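Local coordinates for protein pectate lyase (Cellvibrio cellulosa, PDB 1GXM) that cleaves pectate (polygalacturonic acid) by anti-beta-elimination, this chain being the family 10 polysaccharide lyase catalytic module of a longer protein, at residues T76-K88 / V143-D157. Residues are numbered along the deposited sequence; the frame is centred on the assembly and turned at random. Where two conformers were deposited one is given.
Sequences TITEMVFLAEVYK and VLDFAANKRAPFDTD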
ATOM      1  N   THR A  76       1.908 -11.258   4.336  1.00 10.89           N
ATOM      2  CA  THR A  76       0.597 -11.547   4.884  1.00 11.09           C
ATOM      3  C   THR A  76      -0.479 -11.365   3.831  1.00 11.09           C
ATOM      4  O   THR A  76      -1.223 -12.300   3.518  1.00 11.47           O
ATOM      5  CB  THR A  76       0.294 -10.741   6.148  1.00 10.62           C
ATOM      6  OG1 THR A  76       1.270 -11.067   7.146  1.00 10.47           O
ATOM      7  CG2 THR A  76      -1.044 -11.192   6.755  1.00 11.12           C
ATOM      8  N   ILE A  77      -0.551 -10.175   3.263  1.00 11.23           N
ATOM      9  CA  ILE A  77      -1.583  -9.865   2.293  1.00 11.77           C
ATOM     10  C   ILE A  77      -1.444 -10.715   1.037  1.00 11.88           C
ATOM     11  O   ILE A  77      -2.449 -11.167   0.488  1.00 13.23           O
ATOM     12  CB  ILE A  77      -1.652  -8.346   1.993  1.00 12.29           C
ATOM     13  CG1 ILE A  77      -0.323  -7.790   1.477  1.00 12.22           C
ATOM     14  CG2 ILE A  77      -2.114  -7.628   3.249  1.00 13.44           C
ATOM     15  CD1 ILE A  77      -0.390  -6.330   1.010  1.00 13.98           C
ATOM     16  N   THR A  78      -0.226 -10.985   0.608  1.00 11.48           N
ATOM     17  CA  THR A  78      -0.027 -11.791  -0.586  1.00 11.86           C
ATOM     18  C   THR A  78      -0.315 -13.248  -0.268  1.00 12.45           C
ATOM     19  O   THR A  78      -1.054 -13.904  -0.981  1.00 12.98           O
ATOM     20  CB  THR A  78       1.387 -11.649  -1.099  1.00 12.01           C
ATOM     21  OG1 THR A  78       1.696 -10.267  -1.310  1.00 12.70           O
ATOM     22  CG2 THR A  78       1.511 -12.302  -2.460  1.00 12.80           C
ATOM     23  N   GLU A  79       0.281 -13.749   0.804  1.00 12.28           N
ATOM     24  CA  GLU A  79       0.087 -15.141   1.205  1.00 12.63           C
ATOM     25  C   GLU A  79      -1.382 -15.474   1.390  1.00 13.04           C
ATOM     26  O   GLU A  79      -1.847 -16.542   0.973  1.00 12.92           O
ATOM     27  CB  GLU A  79       0.844 -15.459   2.505  1.00 12.51           C
ATOM     28  CG  GLU A  79       2.352 -15.526   2.360  1.00 13.12           C
ATOM     29  CD  GLU A  79       3.056 -14.208   2.523  1.00 13.57           C
ATOM     30  OE1 GLU A  79       2.411 -13.151   2.420  1.00 13.08           O
ATOM     31  OE2 GLU A  79       4.277 -14.229   2.744  1.00 14.71           O
ATOM     32  N   MET A  80      -2.140 -14.578   1.993  1.00 12.98           N
ATOM     33  CA  MET A  80      -3.535 -14.904   2.298  1.00 13.65           C
ATOM     34  C   MET A  80      -4.384 -14.936   1.031  1.00 13.37           C
ATOM     35  O   MET A  80      -5.305 -15.754   0.934  1.00 14.16           O
ATOM     36  CB  MET A  80      -4.124 -14.021   3.388  1.00 14.40           C
ATOM     37  CG  MET A  80      -4.751 -12.779   2.892  0.50 13.39           C
ATOM     38  SD  MET A  80      -4.753 -11.599   4.155  0.50 10.81           S
ATOM     39  CE  MET A  80      -6.374 -11.832   4.855  0.50 12.18           C
ATOM     40  N   VAL A  81      -4.081 -14.074   0.064  1.00 12.82           N
ATOM     41  CA  VAL A  81      -4.840 -14.050  -1.173  1.00 12.89           C
ATOM     42  C   VAL A  81      -4.520 -15.335  -1.933  1.00 12.71           C
ATOM     43  O   VAL A  81      -5.403 -16.024  -2.440  1.00 13.50           O
ATOM     44  CB  VAL A  81      -4.512 -12.803  -2.009  1.00 12.83           C
ATOM     45  CG1 VAL A  81      -5.092 -12.911  -3.410  1.00 13.61           C
ATOM     46  CG2 VAL A  81      -5.041 -11.554  -1.311  1.00 13.24           C
ATOM     47  N   PHE A  82      -3.236 -15.652  -2.010  1.00 12.30           N
ATOM     48  CA  PHE A  82      -2.770 -16.876  -2.627  1.00 13.16           C
ATOM     49  C   PHE A  82      -3.419 -18.109  -2.028  1.00 12.78           C
ATOM     50  O   PHE A  82      -3.966 -18.950  -2.750  1.00 13.24           O
ATOM     51  CB  PHE A  82      -1.253 -16.918  -2.497  1.00 12.99           C
ATOM     52  CG  PHE A  82      -0.652 -18.229  -2.867  1.00 13.72           C
ATOM     53  CD1 PHE A  82      -0.687 -18.683  -4.177  1.00 16.49           C
ATOM     54  CD2 PHE A  82      -0.051 -19.007  -1.899  1.00 14.34           C
ATOM     55  CE1 PHE A  82      -0.116 -19.910  -4.499  1.00 16.46           C
ATOM     56  CE2 PHE A  82       0.518 -20.204  -2.206  1.00 15.61           C
ATOM     57  CZ  PHE A  82       0.498 -20.658  -3.505  1.00 15.86           C
ATOM     58  N   LEU A  83      -3.428 -18.222  -0.713  1.00 12.81           N
ATOM     59  CA  LEU A  83      -3.978 -19.431  -0.105  1.00 13.14           C
ATOM     60  C   LEU A  83      -5.495 -19.457  -0.223  1.00 13.40           C
ATOM     61  O   LEU A  83      -6.095 -20.520  -0.251  1.00 13.77           O
ATOM     62  CB  LEU A  83      -3.544 -19.570   1.350  1.00 12.99           C
ATOM     63  CG  LEU A  83      -2.063 -19.852   1.573  1.00 13.10           C
ATOM     64  CD1 LEU A  83      -1.799 -20.048   3.022  1.00 14.95           C
ATOM     65  CD2 LEU A  83      -1.611 -21.042   0.770  1.00 13.96           C
ATOM     66  N   ALA A  84      -6.133 -18.300  -0.324  1.00 13.49           N
ATOM     67  CA  ALA A  84      -7.572 -18.276  -0.548  1.00 13.86           C
ATOM     68  C   ALA A  84      -7.883 -18.859  -1.907  1.00 14.19           C
ATOM     69  O   ALA A  84      -8.872 -19.581  -2.078  1.00 14.24           O
ATOM     70  CB  ALA A  84      -8.125 -16.860  -0.420  1.00 13.70           C
ATOM     71  N   GLU A  85      -7.050 -18.520  -2.883  1.00 14.05           N
ATOM     72  CA  GLU A  85      -7.191 -19.041  -4.235  1.00 15.50           C
ATOM     73  C   GLU A  85      -6.937 -20.543  -4.231  1.00 15.31           C
ATOM     74  O   GLU A  85      -7.658 -21.292  -4.845  1.00 15.63           O
ATOM     75  CB  GLU A  85      -6.243 -18.334  -5.195  1.00 16.04           C
ATOM     76  CG  GLU A  85      -6.275 -18.873  -6.615  1.00 18.14           C
ATOM     77  CD  GLU A  85      -7.564 -18.579  -7.361  1.00 21.62           C
ATOM     78  OE1 GLU A  85      -8.323 -17.692  -6.954  1.00 20.28           O
ATOM     79  OE2 GLU A  85      -7.829 -19.243  -8.401  1.00 25.87           O
ATOM     80  N   VAL A  86      -5.918 -20.987  -3.516  1.00 15.11           N
ATOM     81  CA  VAL A  86      -5.651 -22.416  -3.399  1.00 15.84           C
ATOM     82  C   VAL A  86      -6.831 -23.132  -2.777  1.00 15.85           C
ATOM     83  O   VAL A  86      -7.202 -24.212  -3.241  1.00 16.57           O
ATOM     84  CB  VAL A  86      -4.365 -22.679  -2.584  1.00 16.15           C
ATOM     85  CG1 VAL A  86      -4.216 -24.163  -2.278  1.00 17.40           C
ATOM     86  CG2 VAL A  86      -3.164 -22.177  -3.319  1.00 16.04           C
ATOM     87  N   TYR A  87      -7.428 -22.558  -1.743  1.00 16.23           N
ATOM     88  CA  TYR A  87      -8.618 -23.127  -1.143  1.00 16.28           C
ATOM     89  C   TYR A  87      -9.767 -23.201  -2.147  1.00 17.16           C
ATOM     90  O   TYR A  87     -10.470 -24.220  -2.244  1.00 17.10           O
ATOM     91  CB  TYR A  87      -9.048 -22.359   0.102  1.00 16.19           C
ATOM     92  CG  TYR A  87     -10.310 -22.933   0.681  1.00 15.86           C
ATOM     93  CD1 TYR A  87     -10.359 -24.273   1.058  1.00 16.38           C
ATOM     94  CD2 TYR A  87     -11.450 -22.167   0.823  1.00 16.51           C
ATOM     95  CE1 TYR A  87     -11.534 -24.832   1.561  1.00 16.83           C
ATOM     96  CE2 TYR A  87     -12.618 -22.709   1.346  1.00 17.23           C
ATOM     97  CZ  TYR A  87     -12.655 -24.052   1.703  1.00 17.97           C
ATOM     98  OH  TYR A  87     -13.814 -24.587   2.222  1.00 17.89           O
ATOM     99  N   LYS A  88      -9.949 -22.128  -2.901  1.00 17.37           N
ATOM    100  CA  LYS A  88     -11.000 -22.052  -3.902  1.00 18.58           C
ATOM    101  C   LYS A  88     -10.785 -23.123  -4.958  1.00 19.38           C
ATOM    102  O   LYS A  88     -11.748 -23.775  -5.377  1.00 19.93           O
ATOM    103  CB  LYS A  88     -11.033 -20.658  -4.536  1.00 18.40           C
ATOM    104  CG  LYS A  88     -12.104 -20.444  -5.611  1.00 19.48           C
ATOM    105  CD  LYS A  88     -12.007 -19.025  -6.151  1.00 20.09           C
ATOM    106  CE  LYS A  88     -12.921 -18.769  -7.352  1.00 21.91           C
ATOM    107  NZ  LYS A  88     -14.350 -18.828  -6.994  1.00 23.10           N
ATOM    108  N   VAL A 143      -7.659  -6.217   0.381  1.00 10.17           N
ATOM    109  CA  VAL A 143      -7.918  -7.635   0.640  1.00 10.52           C
ATOM    110  C   VAL A 143      -9.172  -7.768   1.500  1.00 10.78           C
ATOM    111  O   VAL A 143     -10.073  -8.568   1.198  1.00 11.37           O
ATOM    112  CB  VAL A 143      -6.733  -8.315   1.330  1.00 10.79           C
ATOM    113  CG1 VAL A 143      -7.115  -9.718   1.747  1.00 11.42           C
ATOM    114  CG2 VAL A 143      -5.526  -8.348   0.419  1.00 11.44           C
ATOM    115  N   LEU A 144      -9.221  -7.017   2.587  1.00 10.96           N
ATOM    116  CA  LEU A 144     -10.376  -7.097   3.488  1.00 11.48           C
ATOM    117  C   LEU A 144     -11.653  -6.687   2.773  1.00 11.98           C
ATOM    118  O   LEU A 144     -12.704  -7.256   3.009  1.00 12.41           O
ATOM    119  CB  LEU A 144     -10.154  -6.263   4.746  1.00 11.33           C
ATOM    120  CG  LEU A 144      -9.056  -6.805   5.659  1.00 12.82           C
ATOM    121  CD1 LEU A 144      -8.797  -5.791   6.747  1.00 13.95           C
ATOM    122  CD2 LEU A 144      -9.426  -8.153   6.240  1.00 15.03           C
ATOM    123  N   ASP A 145     -11.564  -5.694   1.903  1.00 11.85           N
ATOM    124  CA  ASP A 145     -12.724  -5.260   1.133  1.00 12.51           C
ATOM    125  C   ASP A 145     -13.175  -6.321   0.149  1.00 12.19           C
ATOM    126  O   ASP A 145     -14.359  -6.541  -0.009  1.00 12.15           O
ATOM    127  CB  ASP A 145     -12.435  -3.972   0.408  1.00 13.02           C
ATOM    128  CG  ASP A 145     -13.608  -3.491  -0.369  1.00 15.42           C
ATOM    129  OD1 ASP A 145     -14.591  -2.996   0.244  1.00 17.05           O
ATOM    130  OD2 ASP A 145     -13.612  -3.571  -1.606  1.00 19.01           O
ATOM    131  N   PHE A 146     -12.246  -6.982  -0.518  1.00 12.00           N
ATOM    132  CA  PHE A 146     -12.615  -8.070  -1.397  1.00 12.71           C
ATOM    133  C   PHE A 146     -13.279  -9.185  -0.577  1.00 13.06           C
ATOM    134  O   PHE A 146     -14.294  -9.750  -0.993  1.00 14.06           O
ATOM    135  CB  PHE A 146     -11.406  -8.587  -2.161  1.00 12.18           C
ATOM    136  CG  PHE A 146     -11.161  -7.871  -3.460  1.00 12.04           C
ATOM    137  CD1 PHE A 146     -11.051  -6.495  -3.501  1.00 13.39           C
ATOM    138  CD2 PHE A 146     -11.040  -8.580  -4.639  1.00 13.15           C
ATOM    139  CE1 PHE A 146     -10.829  -5.851  -4.687  1.00 14.13           C
ATOM    140  CE2 PHE A 146     -10.796  -7.938  -5.826  1.00 13.58           C
ATOM    141  CZ  PHE A 146     -10.709  -6.564  -5.858  1.00 14.40           C
ATOM    142  N   ALA A 147     -12.738  -9.478   0.605  1.00 13.13           N
ATOM    143  CA  ALA A 147     -13.310 -10.506   1.464  1.00 14.05           C
ATOM    144  C   ALA A 147     -14.714 -10.073   1.869  1.00 14.12           C
ATOM    145  O   ALA A 147     -15.675 -10.854   1.779  1.00 14.82           O
ATOM    146  CB  ALA A 147     -12.427 -10.723   2.678  1.00 13.70           C
ATOM    147  N   ALA A 148     -14.859  -8.818   2.279  1.00 14.07           N
ATOM    148  CA  ALA A 148     -16.147  -8.301   2.760  1.00 14.51           C
ATOM    149  C   ALA A 148     -17.225  -8.370   1.698  1.00 15.43           C
ATOM    150  O   ALA A 148     -18.421  -8.503   2.013  1.00 16.14           O
ATOM    151  CB  ALA A 148     -16.006  -6.867   3.245  1.00 14.40           C
ATOM    152  N   ASN A 149     -16.806  -8.236   0.447  1.00 15.15           N
ATOM    153  CA  ASN A 149     -17.726  -8.167  -0.684  1.00 15.94           C
ATOM    154  C   ASN A 149     -17.845  -9.464  -1.452  1.00 16.25           C
ATOM    155  O   ASN A 149     -18.427  -9.514  -2.533  1.00 16.60           O
ATOM    156  CB  ASN A 149     -17.309  -7.026  -1.603  1.00 15.89           C
ATOM    157  CG  ASN A 149     -17.709  -5.709  -1.063  1.00 17.72           C
ATOM    158  OD1 ASN A 149     -18.895  -5.428  -0.956  1.00 20.55           O
ATOM    159  ND2 ASN A 149     -16.739  -4.886  -0.682  1.00 18.65           N
ATOM    160  N   LYS A 150     -17.309 -10.522  -0.867  1.00 16.61           N
ATOM    161  CA  LYS A 150     -17.379 -11.842  -1.471  1.00 17.93           C
ATOM    162  C   LYS A 150     -16.791 -11.860  -2.878  1.00 17.61           C
ATOM    163  O   LYS A 150     -17.267 -12.562  -3.758  1.00 18.91           O
ATOM    164  CB  LYS A 150     -18.834 -12.335  -1.474  1.00 19.88           C
ATOM    165  CG  LYS A 150     -18.991 -13.786  -1.128  1.00 23.01           C
ATOM    166  CD  LYS A 150     -20.271 -14.059  -0.340  1.00 26.49           C
ATOM    167  CE  LYS A 150     -21.471 -13.323  -0.889  1.00 28.12           C
ATOM    168  NZ  LYS A 150     -21.900 -12.168  -0.043  1.00 30.45           N
ATOM    169  N   ARG A 151     -15.744 -11.081  -3.110  1.00 16.69           N
ATOM    170  CA  ARG A 151     -15.070 -11.110  -4.400  1.00 16.12           C
ATOM    171  C   ARG A 151     -14.049 -12.205  -4.407  1.00 16.27           C
ATOM    172  O   ARG A 151     -13.417 -12.469  -3.394  1.00 16.10           O
ATOM    173  CB  ARG A 151     -14.338  -9.803  -4.705  1.00 16.24           C
ATOM    174  CG  ARG A 151     -15.220  -8.630  -4.788  1.00 18.15           C
ATOM    175  CD  ARG A 151     -14.611  -7.423  -5.456  1.00 18.17           C
ATOM    176  NE  ARG A 151     -15.501  -6.291  -5.240  1.00 19.14           N
ATOM    177  CZ  ARG A 151     -15.325  -5.333  -4.347  1.00 20.08           C
ATOM    178  NH1 ARG A 151     -14.225  -5.276  -3.595  1.00 18.59           N
ATOM    179  NH2 ARG A 151     -16.245  -4.390  -4.221  1.00 21.21           N
ATOM    180  N   ALA A 152     -13.875 -12.827  -5.563  1.00 16.27           N
ATOM    181  CA  ALA A 152     -12.859 -13.840  -5.770  1.00 16.77           C
ATOM    182  C   ALA A 152     -11.511 -13.318  -5.286  1.00 16.58           C
ATOM    183  O   ALA A 152     -11.129 -12.198  -5.612  1.00 16.79           O
ATOM    184  CB  ALA A 152     -12.775 -14.198  -7.250  1.00 17.42           C
ATOM    185  N   PRO A 153     -10.731 -14.129  -4.586  1.00 16.35           N
ATOM    186  CA  PRO A 153     -10.976 -15.556  -4.297  1.00 16.49           C
ATOM    187  C   PRO A 153     -11.788 -15.864  -3.046  1.00 16.93           C
ATOM    188  O   PRO A 153     -11.792 -17.029  -2.623  1.00 17.46           O
ATOM    189  CB  PRO A 153      -9.557 -16.071  -4.099  1.00 16.85           C
ATOM    190  CG  PRO A 153      -8.852 -14.907  -3.481  1.00 16.16           C
ATOM    191  CD  PRO A 153      -9.427 -13.674  -4.092  1.00 16.65           C
ATOM    192  N   PHE A 154     -12.461 -14.873  -2.478  1.00 16.24           N
ATOM    193  CA  PHE A 154     -13.161 -15.011  -1.201  1.00 17.00           C
ATOM    194  C   PHE A 154     -14.647 -15.273  -1.403  1.00 17.44           C
ATOM    195  O   PHE A 154     -15.457 -15.086  -0.486  1.00 18.19           O
ATOM    196  CB  PHE A 154     -12.962 -13.757  -0.356  1.00 16.28           C
ATOM    197  CG  PHE A 154     -11.516 -13.397  -0.172  1.00 15.07           C
ATOM    198  CD1 PHE A 154     -10.699 -14.169   0.644  1.00 14.54           C
ATOM    199  CD2 PHE A 154     -10.966 -12.315  -0.825  1.00 15.07           C
ATOM    200  CE1 PHE A 154      -9.348 -13.848   0.812  1.00 14.48           C
ATOM    201  CE2 PHE A 154      -9.614 -11.990  -0.653  1.00 15.19           C
ATOM    202  CZ  PHE A 154      -8.811 -12.759   0.148  1.00 15.53           C
ATOM    203  N   ASP A 155     -14.989 -15.737  -2.598  1.00 18.75           N
ATOM    204  CA  ASP A 155     -16.391 -16.109  -2.908  1.00 19.55           C
ATOM    205  C   ASP A 155     -16.590 -17.615  -2.711  1.00 20.23           C
ATOM    206  O   ASP A 155     -17.194 -18.310  -3.535  1.00 21.63           O
ATOM    207  CB  ASP A 155     -16.806 -15.660  -4.314  1.00 19.99           C
ATOM    208  CG  ASP A 155     -15.959 -16.266  -5.409  1.00 20.64           C
ATOM    209  OD1 ASP A 155     -14.855 -16.794  -5.138  1.00 21.56           O
ATOM    210  OD2 ASP A 155     -16.323 -16.255  -6.600  1.00 23.95           O
ATOM    211  N   THR A 156     -16.067 -18.097  -1.594  1.00 20.18           N
ATOM    212  CA  THR A 156     -16.190 -19.479  -1.166  1.00 19.78           C
ATOM    213  C   THR A 156     -16.766 -19.457   0.230  1.00 19.62           C
ATOM    214  O   THR A 156     -17.161 -18.421   0.748  1.00 21.09           O
ATOM    215  CB  THR A 156     -14.821 -20.180  -1.157  1.00 19.89           C
ATOM    216  OG1 THR A 156     -13.964 -19.559  -0.190  1.00 20.52           O
ATOM    217  CG2 THR A 156     -14.082 -19.988  -2.472  1.00 20.48           C
ATOM    218  N   ASP A 157     -16.771 -20.602   0.885  1.00 18.85           N
ATOM    219  CA  ASP A 157     -17.257 -20.655   2.254  1.00 18.69           C
ATOM    220  C   ASP A 157     -16.179 -20.298   3.286  1.00 18.07           C
ATOM    221  O   ASP A 157     -16.354 -20.543   4.486  1.00 17.89           O
ATOM    222  CB  ASP A 157     -17.870 -22.031   2.548  1.00 19.01           C
ATOM    223  CG  ASP A 157     -16.862 -23.155   2.499  1.00 20.59           C
ATOM    224  OD1 ASP A 157     -15.640 -22.906   2.510  1.00 21.02           O
ATOM    225  OD2 ASP A 157     -17.206 -24.355   2.481  1.00 23.96           O
TER
HETATM  226  O   HOH W   1     -11.329 -18.855  -0.731  1.00 16.74           O
HETATM  227  O   HOH W   2     -15.268 -16.709  -8.832  1.00 32.13           O
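Val143 packs its two methyls on Met80 and Val81: in one of its two conformers Met80 touches CG1, and CG2 lies 3.7 Å from CG2 of Val81. Trp24 of helix 20-28 also touches Val143 and Ile77. A Schellman motif then ends the second helix, with Lys150 as its positive-phi residue, and the chain turns back toward helix 77-90. There Pro153, introduced by a cis peptide bond, sets CG 3.7 Å from Ala84 CB, while its CB packs against the carboxylate of Glu85, whose OE1 is engaged in a salt bridge with Arg29. The ring of Phe154 is sandwiched within its own segment, Ala147 CB over one face and Pro153 CG over the other; its CE1 approaches Ala84 CB at 3.5 Å, and Val81 CG2 lies at its edge. Beyond Phe154 the contact turns polar. Asp155 forms a salt bridge with Lys88, OD1 receiving NZ at 2.8 Å on its syn side, and a water links NZ to OD2. Lys88 reaches it with an extended chain that bends only at chi4 (67°). Thr156 lays CG2 against the aliphatic part of Lys88, and its OG1 donates to a water that bridges Ala84 O and Pro153 O. Finally, Asp157 OD1 accepts a very short bond, 2.5 Å, from Tyr87 OH; OD1 lies in the plane of the Tyr87 ring, at its edge, the carboxylate plane turned 23° from the ring. The helix segments run roughly the same way (29°), 11.5 Å apart at closest, and Pro153 to Asp157 do most of the packing, consistent with the toroid of paired helices in the six-hairpin clan.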